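Local coordinates for protein restriction endonuclease Hpy99I (Helicobacter pylori, PDB 3GOX) that recognises and probably cleaves a short target sequence in double-stranded DNA, as a zinc-binding type II restriction endonuclease of the beta-beta-alpha-Me class, at residues R180-N184 with P185-E189. Numbering follows the deposited sequence.
Sequences RFKDN and PKFLE. With nucleotides of chain D.
Asn184 O receives two backbone N-H groups from the first turn of helix 185-197: Phe187 N at 3.0 Å, and Leu188 N through a longer, weak bond. The same residue is the N-cap. A chi1 of -173° swings its CG away from the backbone N and carries OD1 to the first turn, where it accepts from Lys186 N at 2.9 Å, the donor sitting above the amide's carbonyl plane. The ring of Phe187 is flanked on both faces by lysine chains. Lys182 lays CE over one face, 3.9 Å from the centroid, in a CH-pi contact, while Lys186 CD lies more loosely beyond the opposite face, toward its rim. Asn184 CB meets the ring edge, its amide plane 81° from that of the ring. The extended Lys182 chain brings NZ alongside Phe187 CZ, where it hydrogen-bonds to Cys143 O of the second subunit. Leu188 CD2 packs against Phe181 CD2 at 3.8 Å, the two side chains crossing at about a right angle. Arg180 sends NH2 to O2 of DT5 (2.8 Å) and NH1 to O2 of DC6 (3.1 Å), both in chain D. Since O2 is the minor-groove acceptor of a pyrimidine, Arg180 touches the minor groove, while the capped turn after it packs at the subunit interface.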
loop_
_atom_site.group_PDB
_atom_site.type_symbol
_atom_site.label_atom_id
_atom_site.label_comp_id
_atom_site.label_asym_id
_atom_site.label_seq_id
_atom_site.Cartn_x
_atom_site.Cartn_y
_atom_site.Cartn_z
ATOM N N ARG A 180 -3.026 3.211 4.983
ATOM C CA ARG A 180 -1.866 2.818 5.799
ATOM C C ARG A 180 -1.610 3.804 6.945
ATOM O O ARG A 180 -1.087 3.436 7.995
ATOM C CB ARG A 180 -0.643 2.690 4.930
ATOM C CG ARG A 180 -0.683 1.421 4.078
ATOM C CD ARG A 180 0.285 1.462 2.907
ATOM N NE ARG A 180 0.721 0.152 2.455
ATOM C CZ ARG A 180 0.010 -0.681 1.696
ATOM N NH1 ARG A 180 -1.209 -0.343 1.283
ATOM N NH2 ARG A 180 0.510 -1.866 1.365
ATOM N N PHE A 181 -1.972 5.063 6.719
ATOM C CA PHE A 181 -1.798 6.138 7.702
ATOM C C PHE A 181 -3.130 6.573 8.311
ATOM O O PHE A 181 -3.251 7.666 8.863
ATOM C CB PHE A 181 -1.014 7.292 7.048
ATOM C CG PHE A 181 0.298 6.829 6.451
ATOM C CD1 PHE A 181 1.239 6.178 7.246
ATOM C CD2 PHE A 181 0.562 6.975 5.105
ATOM C CE1 PHE A 181 2.428 5.702 6.707
ATOM C CE2 PHE A 181 1.757 6.505 4.564
ATOM C CZ PHE A 181 2.696 5.877 5.372
ATOM N N LYS A 182 -4.116 5.674 8.230
ATOM C CA LYS A 182 -5.407 5.791 8.923
ATOM C C LYS A 182 -6.216 7.013 8.474
ATOM O O LYS A 182 -7.067 7.494 9.214
ATOM C CB LYS A 182 -5.215 5.786 10.449
ATOM C CG LYS A 182 -4.237 4.720 10.954
ATOM C CD LYS A 182 -4.073 4.734 12.478
ATOM C CE LYS A 182 -2.719 4.139 12.927
ATOM N NZ LYS A 182 -2.618 3.961 14.424
ATOM N N ASP A 183 -5.964 7.480 7.251
ATOM C CA ASP A 183 -6.614 8.695 6.723
ATOM C C ASP A 183 -6.464 9.873 7.698
ATOM O O ASP A 183 -7.327 10.753 7.758
ATOM C CB ASP A 183 -8.127 8.479 6.453
ATOM C CG ASP A 183 -8.420 7.501 5.325
ATOM O OD1 ASP A 183 -7.516 6.807 4.816
ATOM O OD2 ASP A 183 -9.619 7.411 4.961
ATOM N N ASN A 184 -5.368 9.896 8.455
ATOM C CA ASN A 184 -5.239 10.796 9.607
ATOM C C ASN A 184 -4.003 11.673 9.438
ATOM O O ASN A 184 -2.894 11.164 9.379
ATOM C CB ASN A 184 -5.165 9.973 10.896
ATOM C CG ASN A 184 -5.191 10.830 12.147
ATOM O OD1 ASN A 184 -4.922 12.030 12.104
ATOM N ND2 ASN A 184 -5.514 10.211 13.271
ATOM N N PRO A 185 -4.192 13.004 9.327
ATOM C CA PRO A 185 -3.052 13.918 9.189
ATOM C C PRO A 185 -1.991 13.802 10.287
ATOM O O PRO A 185 -0.827 14.094 10.027
ATOM C CB PRO A 185 -3.709 15.298 9.258
ATOM C CG PRO A 185 -5.082 15.078 8.766
ATOM C CD PRO A 185 -5.471 13.739 9.306
ATOM N N LYS A 186 -2.385 13.389 11.492
ATOM C CA LYS A 186 -1.433 13.122 12.575
ATOM C C LYS A 186 -0.304 12.196 12.110
ATOM O O LYS A 186 0.870 12.462 12.359
ATOM C CB LYS A 186 -2.149 12.498 13.785
ATOM C CG LYS A 186 -1.227 11.876 14.840
ATOM C CD LYS A 186 -2.023 11.175 15.923
ATOM C CE LYS A 186 -1.111 10.449 16.889
ATOM N NZ LYS A 186 -1.876 9.651 17.886
ATOM N N PHE A 187 -0.661 11.112 11.428
ATOM C CA PHE A 187 0.341 10.128 11.026
ATOM C C PHE A 187 1.109 10.566 9.788
ATOM O O PHE A 187 2.268 10.204 9.611
ATOM C CB PHE A 187 -0.292 8.734 10.881
ATOM C CG PHE A 187 -0.814 8.197 12.195
ATOM C CD1 PHE A 187 0.064 7.851 13.220
ATOM C CD2 PHE A 187 -2.177 8.095 12.430
ATOM C CE1 PHE A 187 -0.410 7.407 14.433
ATOM C CE2 PHE A 187 -2.658 7.647 13.651
ATOM C CZ PHE A 187 -1.775 7.306 14.659
ATOM N N LEU A 188 0.475 11.374 8.946
ATOM C CA LEU A 188 1.165 11.940 7.793
ATOM C C LEU A 188 2.241 12.914 8.251
ATOM O O LEU A 188 3.338 12.949 7.691
ATOM C CB LEU A 188 0.169 12.632 6.864
ATOM C CG LEU A 188 -0.837 11.662 6.233
ATOM C CD1 LEU A 188 -1.944 12.476 5.602
ATOM C CD2 LEU A 188 -0.168 10.739 5.230
ATOM N N GLU A 189 1.930 13.673 9.297
ATOM C CA GLU A 189 2.887 14.620 9.863
ATOM C C GLU A 189 4.062 13.854 10.467
ATOM O O GLU A 189 5.211 14.260 10.336
ATOM C CB GLU A 189 2.219 15.514 10.907
ATOM C CG GLU A 189 1.239 16.538 10.318
ATOM C CD GLU A 189 1.916 17.739 9.653
ATOM O OE1 GLU A 189 3.153 17.707 9.439
ATOM O OE2 GLU A 189 1.205 18.729 9.339
ATOM P P DC D 6 -3.856 -3.205 7.057
ATOM O OP1 DC D 6 -3.676 -2.413 8.300
ATOM O OP2 DC D 6 -4.700 -4.420 7.075
ATOM O "O5'" DC D 6 -4.435 -2.225 5.943
ATOM C "C5'" DC D 6 -3.829 -0.959 5.703
ATOM C "C4'" DC D 6 -4.233 -0.449 4.343
ATOM O "O4'" DC D 6 -3.664 -1.279 3.314
ATOM C "C3'" DC D 6 -5.729 -0.512 4.085
ATOM O "O3'" DC D 6 -6.367 0.619 4.691
ATOM C "C2'" DC D 6 -5.791 -0.492 2.569
ATOM C "C1'" DC D 6 -4.484 -1.190 2.153
ATOM N N1 DC D 6 -4.636 -2.549 1.608
ATOM C C2 DC D 6 -4.034 -2.850 0.380
ATOM O O2 DC D 6 -3.355 -1.977 -0.181
ATOM N N3 DC D 6 -4.197 -4.083 -0.153
ATOM C C4 DC D 6 -4.910 -5.005 0.499
ATOM N N4 DC D 6 -5.049 -6.205 -0.073
ATOM C C5 DC D 6 -5.515 -4.733 1.765
ATOM C C6 DC D 6 -5.356 -3.503 2.275
ATOM P P DT D 5 -0.353 -8.487 7.087
ATOM O OP1 DT D 5 0.211 -8.108 8.413
ATOM O OP2 DT D 5 -1.433 -9.493 7.012
ATOM O "O5'" DT D 5 -0.884 -7.144 6.422
ATOM C "C5'" DT D 5 -0.132 -5.939 6.510
ATOM C "C4'" DT D 5 -0.684 -4.930 5.534
ATOM O "O4'" DT D 5 -0.503 -5.422 4.200
ATOM C "C3'" DT D 5 -2.186 -4.706 5.683
ATOM O "O3'" DT D 5 -2.387 -3.564 6.520
ATOM C "C2'" DT D 5 -2.671 -4.476 4.257
ATOM C "C1'" DT D 5 -1.468 -4.812 3.371
ATOM N N1 DT D 5 -1.694 -5.728 2.245
ATOM C C2 DT D 5 -1.334 -5.290 0.995
ATOM O O2 DT D 5 -0.918 -4.163 0.783
ATOM N N3 DT D 5 -1.480 -6.220 -0.001
ATOM C C4 DT D 5 -1.943 -7.514 0.125
ATOM O O4 DT D 5 -1.985 -8.244 -0.859
ATOM C C5 DT D 5 -2.339 -7.898 1.465
ATOM C C7 DT D 5 -2.872 -9.277 1.703
ATOM C C6 DT D 5 -2.202 -6.994 2.444
#